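Local atomic coordinates of outer membrane protein YopM (Yersinia pestis, PDB entry 1JL5), a protein that probably alters host cell physiology and promotes bacterial survival in host tissues, acting as a calcium-binding effector built from leucine-rich repeats. Residues 353-358 / 373-378; 63-68 / 88-93; 169-174 / 189-194; 240-245 / 254-259. One frame throughout, in Å; residues are numbered along the deposited sequence.

Contact 1 of 4, residues 353-358 / 373-378; sequences PELPQN and PDIPES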
loop_
_atom_site.group_PDB
_atom_site.type_symbol
_atom_site.label_atom_id
_atom_site.label_comp_id
_atom_site.label_asym_id
_atom_site.label_seq_id
_atom_site.Cartn_x
_atom_site.Cartn_y
_atom_site.Cartn_z
ATOM N N PRO A 353 -26.016 4.685 0.412
ATOM C CA PRO A 353 -27.251 4.965 1.146
ATOM C C PRO A 353 -26.973 5.984 2.243
ATOM O O PRO A 353 -25.815 6.261 2.564
ATOM C CB PRO A 353 -27.631 3.602 1.720
ATOM C CG PRO A 353 -27.025 2.634 0.747
ATOM C CD PRO A 353 -25.682 3.253 0.470
ATOM N N GLU A 354 -28.034 6.541 2.812
ATOM C CA GLU A 354 -27.879 7.508 3.886
ATOM C C GLU A 354 -27.003 6.856 4.939
ATOM O O GLU A 354 -27.262 5.736 5.378
ATOM C CB GLU A 354 -29.233 7.855 4.485
ATOM C CG GLU A 354 -29.154 8.920 5.552
ATOM C CD GLU A 354 -30.517 9.326 6.045
ATOM O OE1 GLU A 354 -31.210 8.471 6.635
ATOM O OE2 GLU A 354 -30.896 10.497 5.836
ATOM N N LEU A 355 -25.959 7.557 5.343
ATOM C CA LEU A 355 -25.034 7.021 6.318
ATOM C C LEU A 355 -25.548 7.102 7.741
ATOM O O LEU A 355 -26.105 8.113 8.153
ATOM C CB LEU A 355 -23.702 7.754 6.209
ATOM C CG LEU A 355 -23.044 7.614 4.833
ATOM C CD1 LEU A 355 -21.758 8.420 4.797
ATOM C CD2 LEU A 355 -22.765 6.132 4.551
ATOM N N PRO A 356 -25.376 6.021 8.511
ATOM C CA PRO A 356 -25.838 6.029 9.899
ATOM C C PRO A 356 -25.020 7.068 10.658
ATOM O O PRO A 356 -23.849 7.289 10.352
ATOM C CB PRO A 356 -25.579 4.598 10.356
ATOM C CG PRO A 356 -24.398 4.186 9.527
ATOM C CD PRO A 356 -24.739 4.739 8.169
ATOM N N GLN A 357 -25.639 7.702 11.645
ATOM C CA GLN A 357 -24.995 8.756 12.417
ATOM C C GLN A 357 -23.802 8.385 13.283
ATOM O O GLN A 357 -23.128 9.265 13.805
ATOM C CB GLN A 357 -26.047 9.468 13.270
ATOM C CG GLN A 357 -27.064 10.217 12.430
ATOM C CD GLN A 357 -26.396 11.080 11.377
ATOM O OE1 GLN A 357 -25.491 11.859 11.682
ATOM N NE2 GLN A 357 -26.839 10.945 10.129
ATOM N N ASN A 358 -23.541 7.097 13.450
ATOM C CA ASN A 358 -22.404 6.657 14.252
ATOM C C ASN A 358 -21.333 6.062 13.338
ATOM O O ASN A 358 -20.366 5.462 13.809
ATOM C CB ASN A 358 -22.844 5.605 15.275
ATOM C CG ASN A 358 -22.969 6.163 16.679
ATOM O OD1 ASN A 358 -21.992 6.222 17.426
ATOM N ND2 ASN A 358 -24.178 6.581 17.048
ATOM N N PRO A 373 -22.190 10.775 -0.340
ATOM C CA PRO A 373 -23.339 10.877 0.556
ATOM C C PRO A 373 -23.011 11.885 1.645
ATOM O O PRO A 373 -21.842 12.216 1.856
ATOM C CB PRO A 373 -23.454 9.466 1.105
ATOM C CG PRO A 373 -22.008 9.071 1.241
ATOM C CD PRO A 373 -21.413 9.551 -0.069
ATOM N N ASP A 374 -24.030 12.391 2.327
ATOM C CA ASP A 374 -23.772 13.325 3.406
ATOM C C ASP A 374 -22.941 12.533 4.400
ATOM O O ASP A 374 -23.271 11.397 4.734
ATOM C CB ASP A 374 -25.078 13.788 4.055
ATOM C CG ASP A 374 -25.915 14.638 3.127
ATOM O OD1 ASP A 374 -25.363 15.601 2.553
ATOM O OD2 ASP A 374 -27.123 14.348 2.974
ATOM N N ILE A 375 -21.848 13.119 4.857
ATOM C CA ILE A 375 -20.981 12.437 5.795
ATOM C C ILE A 375 -21.331 12.769 7.231
ATOM O O ILE A 375 -21.207 13.913 7.663
ATOM C CB ILE A 375 -19.507 12.803 5.545
ATOM C CG1 ILE A 375 -19.140 12.482 4.095
ATOM C CG2 ILE A 375 -18.610 12.050 6.504
ATOM C CD1 ILE A 375 -19.511 11.067 3.661
ATOM N N PRO A 376 -21.799 11.770 7.992
ATOM C CA PRO A 376 -22.146 12.023 9.389
ATOM C C PRO A 376 -20.913 12.571 10.090
ATOM O O PRO A 376 -19.786 12.218 9.739
ATOM C CB PRO A 376 -22.538 10.638 9.899
ATOM C CG PRO A 376 -23.157 10.013 8.686
ATOM C CD PRO A 376 -22.178 10.403 7.595
ATOM N N GLU A 377 -21.126 13.437 11.075
ATOM C CA GLU A 377 -20.020 14.028 11.813
ATOM C C GLU A 377 -19.202 12.931 12.480
ATOM O O GLU A 377 -18.022 13.111 12.782
ATOM C CB GLU A 377 -20.553 14.999 12.870
ATOM C CG GLU A 377 -19.934 16.390 12.807
ATOM C CD GLU A 377 -20.384 17.182 11.589
ATOM O OE1 GLU A 377 -20.238 16.677 10.454
ATOM O OE2 GLU A 377 -20.883 18.316 11.769
ATOM N N SER A 378 -19.834 11.784 12.705
ATOM C CA SER A 378 -19.160 10.661 13.343
ATOM C C SER A 378 -18.043 10.079 12.478
ATOM O O SER A 378 -17.071 9.536 12.993
ATOM C CB SER A 378 -20.169 9.561 13.659
ATOM O OG SER A 378 -20.823 9.140 12.476
HETATM O O HOH W 1 -25.398 10.019 4.382
HETATM O O HOH W 2 -22.750 11.647 13.099
HETATM O O HOH W 3 -23.876 14.145 11.579
#
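Leu355 and Pro376, which have the most surface buried here, meet almost at a right angle, the leucine laid against the proline ring. Leu355 CB lies 3.4 Å from both Pro376 CD and Pro376 CG, closer than usual carbon contact. In Leu355, chi1 of -60° sets CG beside the backbone N and anti to the carbonyl carbon. Its branch CD1 passes 3.3 Å from Asp374 O and then meets Pro373 CG at 3.6 Å and Ile375 CD1. Leu362 of strand 361-363 touches Leu355, Pro373 and Ile375 alike, so this group belongs to the apolar interior of the leucine-rich repeat solenoid. The segments 353-358 and 373-378 run only 8° apart in direction, as equivalent loops of successive turns would.

Ser378 carries the polar end. Its OG is hydrogen-bonded to Leu359 O, just beyond the segment; Gln357 O also lies 2.7 Å from Ser378 OG, but the single proton leaves that pair undecided. The chain of Gln357 bends at chi2, turning CD back, and OE1 lies 3.7 Å from Pro376 CB.

Three waters bridge the segments, through backbone atoms and Gln357 OE1. One molecule accepts from Leu355 N at 2.7 Å and donates to Asp374 O; a second donates to Gln357 O and OE1 and accepts from Ser378 N; a third joins Gln357 OE1 to Glu377 N. Neighbouring coils are thus joined by tight leucine-proline packing inside, with water carrying polar links from N-H groups to carbonyl oxygens.

Contact 2 of 4, residues 63-68 / 88-93; sequences SRLRDC and ELPPHL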
loop_
_atom_site.group_PDB
_atom_site.type_symbol
_atom_site.label_atom_id
_atom_site.label_comp_id
_atom_site.label_asym_id
_atom_site.label_seq_id
_atom_site.Cartn_x
_atom_site.Cartn_y
_atom_site.Cartn_z
ATOM N N SER A 63 22.169 -13.388 34.744
ATOM C CA SER A 63 21.555 -12.597 35.793
ATOM C C SER A 63 20.156 -13.135 36.073
ATOM O O SER A 63 19.752 -13.269 37.226
ATOM C CB SER A 63 21.474 -11.135 35.365
ATOM O OG SER A 63 20.820 -10.368 36.356
ATOM N N ARG A 64 19.421 -13.449 35.008
ATOM C CA ARG A 64 18.066 -13.977 35.141
ATOM C C ARG A 64 18.161 -15.357 35.772
ATOM O O ARG A 64 17.404 -15.700 36.677
ATOM C CB ARG A 64 17.400 -14.109 33.768
ATOM C CG ARG A 64 17.368 -12.840 32.924
ATOM C CD ARG A 64 16.271 -11.894 33.355
ATOM N NE ARG A 64 16.230 -10.698 32.514
ATOM C CZ ARG A 64 15.868 -10.685 31.234
ATOM N NH1 ARG A 64 15.504 -11.806 30.628
ATOM N NH2 ARG A 64 15.882 -9.544 30.555
ATOM N N LEU A 65 19.100 -16.151 35.274
ATOM C CA LEU A 65 19.308 -17.499 35.777
ATOM C C LEU A 65 19.584 -17.473 37.269
ATOM O O LEU A 65 18.954 -18.190 38.046
ATOM C CB LEU A 65 20.482 -18.144 35.046
ATOM C CG LEU A 65 20.175 -18.581 33.617
ATOM C CD1 LEU A 65 21.459 -18.749 32.833
ATOM C CD2 LEU A 65 19.375 -19.876 33.662
ATOM N N ARG A 66 20.534 -16.636 37.661
ATOM C CA ARG A 66 20.912 -16.514 39.057
ATOM C C ARG A 66 19.727 -16.072 39.890
ATOM O O ARG A 66 19.404 -16.694 40.903
ATOM C CB ARG A 66 22.052 -15.509 39.201
ATOM C CG ARG A 66 23.300 -15.889 38.437
ATOM C CD ARG A 66 24.369 -14.852 38.658
ATOM N NE ARG A 66 24.679 -14.740 40.078
ATOM C CZ ARG A 66 25.820 -15.140 40.624
ATOM N NH1 ARG A 66 26.771 -15.675 39.869
ATOM N NH2 ARG A 66 26.004 -15.008 41.928
ATOM N N ASP A 67 19.079 -14.994 39.464
ATOM C CA ASP A 67 17.932 -14.486 40.192
ATOM C C ASP A 67 16.902 -15.592 40.332
ATOM O O ASP A 67 16.332 -15.800 41.402
ATOM C CB ASP A 67 17.312 -13.298 39.464
ATOM C CG ASP A 67 16.257 -12.612 40.295
ATOM O OD1 ASP A 67 16.606 -12.125 41.390
ATOM O OD2 ASP A 67 15.083 -12.565 39.864
ATOM N N CYS A 68 16.676 -16.310 39.243
ATOM C CA CYS A 68 15.720 -17.398 39.259
ATOM C C CYS A 68 16.146 -18.440 40.277
ATOM O O CYS A 68 15.352 -18.883 41.106
ATOM C CB CYS A 68 15.630 -18.042 37.884
ATOM S SG CYS A 68 14.548 -19.458 37.874
ATOM N N GLU A 88 22.520 -25.069 31.826
ATOM C CA GLU A 88 21.642 -25.881 32.641
ATOM C C GLU A 88 20.664 -24.927 33.306
ATOM O O GLU A 88 21.047 -23.856 33.763
ATOM C CB GLU A 88 22.444 -26.620 33.701
ATOM C CG GLU A 88 21.668 -27.728 34.380
ATOM C CD GLU A 88 22.483 -28.399 35.459
ATOM O OE1 GLU A 88 23.691 -28.601 35.229
ATOM O OE2 GLU A 88 21.921 -28.722 36.526
ATOM N N LEU A 89 19.401 -25.322 33.365
ATOM C CA LEU A 89 18.370 -24.477 33.950
ATOM C C LEU A 89 18.268 -24.615 35.454
ATOM O O LEU A 89 18.682 -25.624 36.021
ATOM C CB LEU A 89 17.019 -24.833 33.336
ATOM C CG LEU A 89 16.940 -24.733 31.812
ATOM C CD1 LEU A 89 15.640 -25.343 31.329
ATOM C CD2 LEU A 89 17.057 -23.273 31.393
ATOM N N PRO A 90 17.737 -23.585 36.128
ATOM C CA PRO A 90 17.614 -23.716 37.578
ATOM C C PRO A 90 16.890 -25.047 37.776
ATOM O O PRO A 90 15.971 -25.374 37.027
ATOM C CB PRO A 90 16.776 -22.504 37.952
ATOM C CG PRO A 90 17.319 -21.463 37.006
ATOM C CD PRO A 90 17.385 -22.223 35.689
ATOM N N PRO A 91 17.307 -25.832 38.778
ATOM C CA PRO A 91 16.749 -27.148 39.108
ATOM C C PRO A 91 15.237 -27.345 39.190
ATOM O O PRO A 91 14.711 -28.344 38.694
ATOM C CB PRO A 91 17.446 -27.494 40.423
ATOM C CG PRO A 91 17.666 -26.150 41.046
ATOM C CD PRO A 91 18.167 -25.348 39.872
ATOM N N HIS A 92 14.523 -26.417 39.808
ATOM C CA HIS A 92 13.088 -26.611 39.947
ATOM C C HIS A 92 12.261 -25.639 39.141
ATOM O O HIS A 92 11.160 -25.252 39.533
ATOM C CB HIS A 92 12.719 -26.555 41.427
ATOM C CG HIS A 92 13.545 -27.477 42.269
ATOM N ND1 HIS A 92 14.697 -27.070 42.905
ATOM C CD2 HIS A 92 13.442 -28.809 42.492
ATOM C CE1 HIS A 92 15.270 -28.111 43.482
ATOM N NE2 HIS A 92 14.527 -29.179 43.245
ATOM N N LEU A 93 12.805 -25.259 37.993
ATOM C CA LEU A 93 12.125 -24.339 37.115
ATOM C C LEU A 93 10.817 -24.984 36.690
ATOM O O LEU A 93 10.776 -26.152 36.305
ATOM C CB LEU A 93 12.990 -24.048 35.891
ATOM C CG LEU A 93 12.533 -22.865 35.043
ATOM C CD1 LEU A 93 12.588 -21.597 35.880
ATOM C CD2 LEU A 93 13.426 -22.743 33.818
#
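Cys68 and Leu65 of helix 58-71 face Pro90 and Leu93, joining the helical hairpin at the N-terminal end of the leucine-rich repeat solenoid to the loop that follows its first strand, 75-77. All four residues are buried, and the side-chain contacts between the segments are apolar.

Cys68 SG, anti to its backbone N (chi1 176°), touches two partners, Pro90 CG and Leu93 CD1, each 3.5 Å from SG. In Leu93, CG likewise stands anti to the backbone N (chi1 -167°), which starts the side chain on the path that ends with CD1 against the sulphur.

The purely aliphatic contact lies one helical turn earlier. Leu65 crosses the ring of Pro90 at about a right angle and touches it with a single branch, CD2, 3.7 Å from Pro90 CD. The proline ring thus meets the leucine at CD and the cysteine at CG. Leu76 of strand 75-77 adjoins Leu65, Pro90 and Leu93, carrying the apolar layer on into the first repeat.

Hydrogen bonds serve each segment separately. Cys68 N donates to Arg64 O at 2.7 Å within the helix, while the type I turn from Pro90 to Leu93 is closed by a weak bond, Leu93 N to Pro90 O at 3.3 Å. The other helix of the hairpin, 36-48, adds a polar tie, Trp43 NE1 to Glu88 O, and Glu88 OE1 makes a salt bridge with Lys34. On the Cys68 side the proline is gripped over two ring carbons, since SG lies 3.8 Å from Pro90 CB as well as close to CG.

Contact 3 of 4, residues 169-174 / 189-194; sequences PDLPPS and PELQNL
Leu171 meets Pro189, Leu191 and Leu194 as its side chain is followed outward. CB, at the base, has Leu194 CD2 for its neighbour at 3.9 Å. CG comes next and lies 3.5 Å from Pro189 CG, a tight carbon pair in which the leucine crosses the ring at about a right angle. At the tip the branches part: CD1 approaches Leu191 CD2 to 3.3 Å, shorter than normal carbon contact, and also borders Pro189 CG at 3.7 Å and Leu194 CD2 at 3.8 Å, whereas CD2 stays 4.1 Å from that same proline carbon. Pro189 CG therefore lies against the whole fork of Leu171.

Leu194 reaches in with an unusual torsion: CD1 nearly eclipses CA (chi2 2°), which suggests a strained rotamer. That branch lies near the carbonyl oxygens of Leu171 and Pro172. A type I turn from Leu191 to Leu194, closed by Leu194 N to Leu191 O, brings both leucines to the same partner.

Two waters join the segments at their polar atoms. One accepts from Leu171 N at 2.8 Å and donates to Glu190 O at 2.6 Å; the other donates to Asp170 OD1 and accepts from Glu190 N. Adjacent repeats of the solenoid are thus fastened here by leucine and proline carbons, while water bridges Leu171 N to Glu190 O and Asp170 OD1 to Glu190 N in place of direct pairing.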
loop_
_atom_site.group_PDB
_atom_site.type_symbol
_atom_site.label_atom_id
_atom_site.label_comp_id
_atom_site.label_asym_id
_atom_site.label_seq_id
_atom_site.Cartn_x
_atom_site.Cartn_y
_atom_site.Cartn_z
ATOM N N PRO A 169 2.283 -35.296 16.515
ATOM C CA PRO A 169 2.098 -36.586 17.180
ATOM C C PRO A 169 0.661 -36.586 17.693
ATOM O O PRO A 169 0.024 -35.529 17.747
ATOM C CB PRO A 169 3.111 -36.530 18.320
ATOM C CG PRO A 169 4.182 -35.628 17.778
ATOM C CD PRO A 169 3.381 -34.534 17.129
ATOM N N ASP A 170 0.133 -37.745 18.058
ATOM C CA ASP A 170 -1.224 -37.765 18.571
ATOM C C ASP A 170 -1.252 -36.844 19.774
ATOM O O ASP A 170 -0.270 -36.730 20.506
ATOM C CB ASP A 170 -1.647 -39.181 18.945
ATOM C CG ASP A 170 -1.803 -40.065 17.732
ATOM O OD1 ASP A 170 -2.139 -39.528 16.655
ATOM O OD2 ASP A 170 -1.599 -41.287 17.854
ATOM N N LEU A 171 -2.376 -36.175 19.972
ATOM C CA LEU A 171 -2.489 -35.223 21.055
ATOM C C LEU A 171 -2.927 -35.813 22.382
ATOM O O LEU A 171 -3.661 -36.799 22.430
ATOM C CB LEU A 171 -3.433 -34.104 20.633
ATOM C CG LEU A 171 -2.990 -33.499 19.297
ATOM C CD1 LEU A 171 -4.042 -32.525 18.797
ATOM C CD2 LEU A 171 -1.632 -32.817 19.472
ATOM N N PRO A 172 -2.466 -35.208 23.486
ATOM C CA PRO A 172 -2.811 -35.669 24.829
ATOM C C PRO A 172 -4.239 -35.261 25.156
ATOM O O PRO A 172 -4.677 -34.173 24.792
ATOM C CB PRO A 172 -1.797 -34.944 25.704
ATOM C CG PRO A 172 -1.667 -33.623 25.001
ATOM C CD PRO A 172 -1.548 -34.054 23.549
ATOM N N PRO A 173 -4.983 -36.134 25.843
ATOM C CA PRO A 173 -6.369 -35.849 26.218
ATOM C C PRO A 173 -6.484 -34.543 26.987
ATOM O O PRO A 173 -7.556 -33.949 27.063
ATOM C CB PRO A 173 -6.744 -37.051 27.077
ATOM C CG PRO A 173 -5.948 -38.158 26.447
ATOM C CD PRO A 173 -4.605 -37.505 26.232
ATOM N N SER A 174 -5.373 -34.098 27.560
ATOM C CA SER A 174 -5.361 -32.864 28.331
ATOM C C SER A 174 -5.303 -31.639 27.431
ATOM O O SER A 174 -5.529 -30.517 27.882
ATOM C CB SER A 174 -4.157 -32.843 29.269
ATOM O OG SER A 174 -2.957 -33.031 28.540
ATOM N N PRO A 189 -3.619 -34.844 13.789
ATOM C CA PRO A 189 -3.913 -36.126 14.425
ATOM C C PRO A 189 -5.397 -36.128 14.762
ATOM O O PRO A 189 -6.066 -35.103 14.634
ATOM C CB PRO A 189 -3.027 -36.103 15.665
ATOM C CG PRO A 189 -2.957 -34.642 15.992
ATOM C CD PRO A 189 -2.751 -34.014 14.639
ATOM N N GLU A 190 -5.917 -37.276 15.172
ATOM C CA GLU A 190 -7.320 -37.367 15.534
ATOM C C GLU A 190 -7.561 -36.333 16.617
ATOM O O GLU A 190 -6.736 -36.154 17.508
ATOM C CB GLU A 190 -7.639 -38.767 16.053
ATOM C CG GLU A 190 -9.068 -38.937 16.512
ATOM C CD GLU A 190 -9.373 -40.366 16.897
ATOM O OE1 GLU A 190 -8.651 -40.917 17.756
ATOM O OE2 GLU A 190 -10.336 -40.934 16.339
ATOM N N LEU A 191 -8.696 -35.651 16.541
ATOM C CA LEU A 191 -8.999 -34.610 17.508
ATOM C C LEU A 191 -10.304 -34.835 18.246
ATOM O O LEU A 191 -10.454 -34.418 19.390
ATOM C CB LEU A 191 -9.077 -33.264 16.789
ATOM C CG LEU A 191 -7.895 -32.904 15.890
ATOM C CD1 LEU A 191 -8.263 -31.714 15.008
ATOM C CD2 LEU A 191 -6.678 -32.603 16.748
ATOM N N GLN A 192 -11.248 -35.486 17.576
ATOM C CA GLN A 192 -12.570 -35.722 18.138
ATOM C C GLN A 192 -12.580 -36.316 19.538
ATOM O O GLN A 192 -13.540 -36.130 20.276
ATOM C CB GLN A 192 -13.389 -36.604 17.192
ATOM C CG GLN A 192 -12.948 -38.053 17.129
ATOM C CD GLN A 192 -13.577 -38.787 15.963
ATOM O OE1 GLN A 192 -14.782 -38.679 15.724
ATOM N NE2 GLN A 192 -12.765 -39.539 15.226
ATOM N N ASN A 193 -11.514 -37.010 19.915
ATOM C CA ASN A 193 -11.457 -37.617 21.238
ATOM C C ASN A 193 -10.747 -36.770 22.279
ATOM O O ASN A 193 -10.492 -37.229 23.393
ATOM C CB ASN A 193 -10.813 -38.997 21.154
ATOM C CG ASN A 193 -11.600 -39.938 20.270
ATOM O OD1 ASN A 193 -12.815 -40.073 20.422
ATOM N ND2 ASN A 193 -10.916 -40.594 19.336
ATOM N N LEU A 194 -10.421 -35.534 21.916
ATOM C CA LEU A 194 -9.780 -34.627 22.854
ATOM C C LEU A 194 -10.920 -33.938 23.579
ATOM O O LEU A 194 -11.556 -33.032 23.049
ATOM C CB LEU A 194 -8.907 -33.606 22.119
ATOM C CG LEU A 194 -7.484 -34.024 21.721
ATOM C CD1 LEU A 194 -7.207 -35.470 22.102
ATOM C CD2 LEU A 194 -7.299 -33.811 20.237
HETATM O O HOH W 4 -4.324 -39.542 15.207
HETATM O O HOH W 5 -4.556 -37.114 18.582
#

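Contact 4 of 4, residues 240-245 / 254-259; sequences TTIYAD and DLPPSL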
loop_
_atom_site.group_PDB
_atom_site.type_symbol
_atom_site.label_atom_id
_atom_site.label_comp_id
_atom_site.label_asym_id
_atom_site.label_seq_id
_atom_site.Cartn_x
_atom_site.Cartn_y
_atom_site.Cartn_z
ATOM N N THR A 240 -17.359 -21.716 18.220
ATOM C CA THR A 240 -17.852 -20.380 17.943
ATOM C C THR A 240 -17.005 -19.670 16.912
ATOM O O THR A 240 -17.415 -18.663 16.342
ATOM C CB THR A 240 -17.882 -19.555 19.216
ATOM O OG1 THR A 240 -16.601 -19.627 19.847
ATOM C CG2 THR A 240 -18.945 -20.097 20.168
ATOM N N THR A 241 -15.813 -20.192 16.670
ATOM C CA THR A 241 -14.948 -19.573 15.691
ATOM C C THR A 241 -14.418 -20.552 14.687
ATOM O O THR A 241 -13.819 -21.565 15.034
ATOM C CB THR A 241 -13.757 -18.872 16.346
ATOM O OG1 THR A 241 -14.223 -17.715 17.042
ATOM C CG2 THR A 241 -12.742 -18.447 15.286
ATOM N N ILE A 242 -14.658 -20.247 13.426
ATOM C CA ILE A 242 -14.155 -21.082 12.364
ATOM C C ILE A 242 -13.482 -20.198 11.352
ATOM O O ILE A 242 -14.098 -19.300 10.790
ATOM C CB ILE A 242 -15.253 -21.847 11.618
ATOM C CG1 ILE A 242 -15.874 -22.906 12.519
ATOM C CG2 ILE A 242 -14.651 -22.507 10.366
ATOM C CD1 ILE A 242 -17.017 -23.630 11.850
ATOM N N TYR A 243 -12.201 -20.450 11.151
ATOM C CA TYR A 243 -11.430 -19.744 10.154
ATOM C C TYR A 243 -11.033 -20.858 9.228
ATOM O O TYR A 243 -10.314 -21.772 9.623
ATOM C CB TYR A 243 -10.193 -19.094 10.767
ATOM C CG TYR A 243 -10.454 -17.686 11.227
ATOM C CD1 TYR A 243 -11.493 -17.404 12.108
ATOM C CD2 TYR A 243 -9.678 -16.628 10.762
ATOM C CE1 TYR A 243 -11.758 -16.109 12.515
ATOM C CE2 TYR A 243 -9.935 -15.320 11.163
ATOM C CZ TYR A 243 -10.979 -15.070 12.039
ATOM O OH TYR A 243 -11.255 -13.782 12.432
ATOM N N ALA A 244 -11.551 -20.809 8.012
ATOM C CA ALA A 244 -11.242 -21.818 7.012
ATOM C C ALA A 244 -11.010 -21.052 5.725
ATOM O O ALA A 244 -11.255 -21.538 4.623
ATOM C CB ALA A 244 -12.402 -22.789 6.868
ATOM N N ASP A 245 -10.545 -19.823 5.894
ATOM C CA ASP A 245 -10.249 -18.955 4.776
ATOM C C ASP A 245 -9.145 -19.608 3.974
ATOM O O ASP A 245 -8.456 -20.505 4.458
ATOM C CB ASP A 245 -9.739 -17.611 5.278
ATOM C CG ASP A 245 -8.536 -17.764 6.190
ATOM O OD1 ASP A 245 -8.719 -18.235 7.332
ATOM O OD2 ASP A 245 -7.410 -17.437 5.763
ATOM N N ASP A 254 -23.116 -27.845 7.665
ATOM C CA ASP A 254 -24.043 -27.135 8.511
ATOM C C ASP A 254 -23.103 -26.601 9.569
ATOM O O ASP A 254 -22.244 -27.321 10.076
ATOM C CB ASP A 254 -25.050 -28.109 9.084
ATOM C CG ASP A 254 -25.903 -28.706 8.012
ATOM O OD1 ASP A 254 -26.590 -27.923 7.335
ATOM O OD2 ASP A 254 -25.870 -29.937 7.824
ATOM N N LEU A 255 -23.250 -25.331 9.881
ATOM C CA LEU A 255 -22.368 -24.684 10.824
ATOM C C LEU A 255 -22.591 -25.005 12.287
ATOM O O LEU A 255 -23.633 -25.529 12.673
ATOM C CB LEU A 255 -22.462 -23.182 10.613
ATOM C CG LEU A 255 -22.057 -22.792 9.193
ATOM C CD1 LEU A 255 -22.332 -21.323 8.962
ATOM C CD2 LEU A 255 -20.578 -23.116 8.989
ATOM N N PRO A 256 -21.582 -24.725 13.121
ATOM C CA PRO A 256 -21.760 -24.997 14.543
ATOM C C PRO A 256 -22.955 -24.123 14.904
ATOM O O PRO A 256 -22.991 -22.949 14.557
ATOM C CB PRO A 256 -20.453 -24.502 15.145
ATOM C CG PRO A 256 -19.459 -24.808 14.048
ATOM C CD PRO A 256 -20.192 -24.335 12.822
ATOM N N PRO A 257 -23.956 -24.690 15.588
ATOM C CA PRO A 257 -25.140 -23.912 15.955
ATOM C C PRO A 257 -24.874 -22.602 16.682
ATOM O O PRO A 257 -25.661 -21.670 16.591
ATOM C CB PRO A 257 -25.955 -24.901 16.787
ATOM C CG PRO A 257 -24.899 -25.776 17.398
ATOM C CD PRO A 257 -23.972 -26.011 16.236
ATOM N N SER A 258 -23.767 -22.521 17.399
ATOM C CA SER A 258 -23.466 -21.300 18.125
ATOM C C SER A 258 -22.281 -20.572 17.526
ATOM O O SER A 258 -21.625 -19.779 18.193
ATOM C CB SER A 258 -23.199 -21.619 19.592
ATOM O OG SER A 258 -24.360 -22.156 20.191
ATOM N N LEU A 259 -22.010 -20.846 16.260
ATOM C CA LEU A 259 -20.898 -20.205 15.587
ATOM C C LEU A 259 -21.037 -18.700 15.722
ATOM O O LEU A 259 -22.112 -18.143 15.512
ATOM C CB LEU A 259 -20.885 -20.582 14.110
ATOM C CG LEU A 259 -19.622 -20.143 13.373
ATOM C CD1 LEU A 259 -18.420 -20.862 13.972
ATOM C CD2 LEU A 259 -19.759 -20.464 11.896
#
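Ile242 extends toward Pro256 because its CG1 is anti to its own carbonyl carbon (chi1 -68°) and CD1 continues the chain fully extended (chi2 177°). Leu259 comes from the loop with CG anti to the backbone N (chi1 -170°) and crosses Ile242 at about a right angle.

The isoleucine meets the proline ring tip to tip. Its CD1 is 3.4 Å from Pro256 CD and 3.5 Å from Pro256 CG, both tighter than usual carbon contact. Further back, Ile242 CG1 packs on Leu259 CD1 at 3.6 Å. The same leucine branch lies 3.4 Å from Thr240 O, so it covers backbone as well as side chain. Thr240 adds its methyl, with CG2 3.3 Å from Ser258 O, while its hydroxyl OG1 is bonded to Glu218 O.

Pro256 and Leu259 are the ends of a type I turn closed by Leu259 N to Pro256 O at 2.9 Å, which presents both to the strand 241-243. Leu262 and Ile220, on the neighbouring strands 261-263 and 219-221, touch Ile242 as well. This is the packing of a leucine-rich repeat, whose strand residue points into the interior and meets the return loop. Strand and loop are held across the coil by close packing of carbons, with two carbonyl oxygens also touched by methyls, while the polar groups of Thr240 find their bonds in the adjacent coils, through Glu218, Glu260 and Ala261.

The four contacts follow one another along the solenoid in the order 2, 3, 4, 1, and none touches another. Contact 2 fastens the N-terminal helices to the first coil; contacts 1 and 3 each join the loops of successive coils; contact 4 spans the interior from a strand to the loop after it. Contacts 3 and 4 are the nearest pair, 20 Å between centres, whereas contacts 1 and 2 are 59 Å apart by centres, on opposite sides of the chain's centre. Contacts 1 and 4 lie in the neighbourhood of calcium without forming its sites: the side chain of Ser378 is about 10 Å from a bound ion, and that of Ile242 about 12 Å from that of the calcium ligand Asn246.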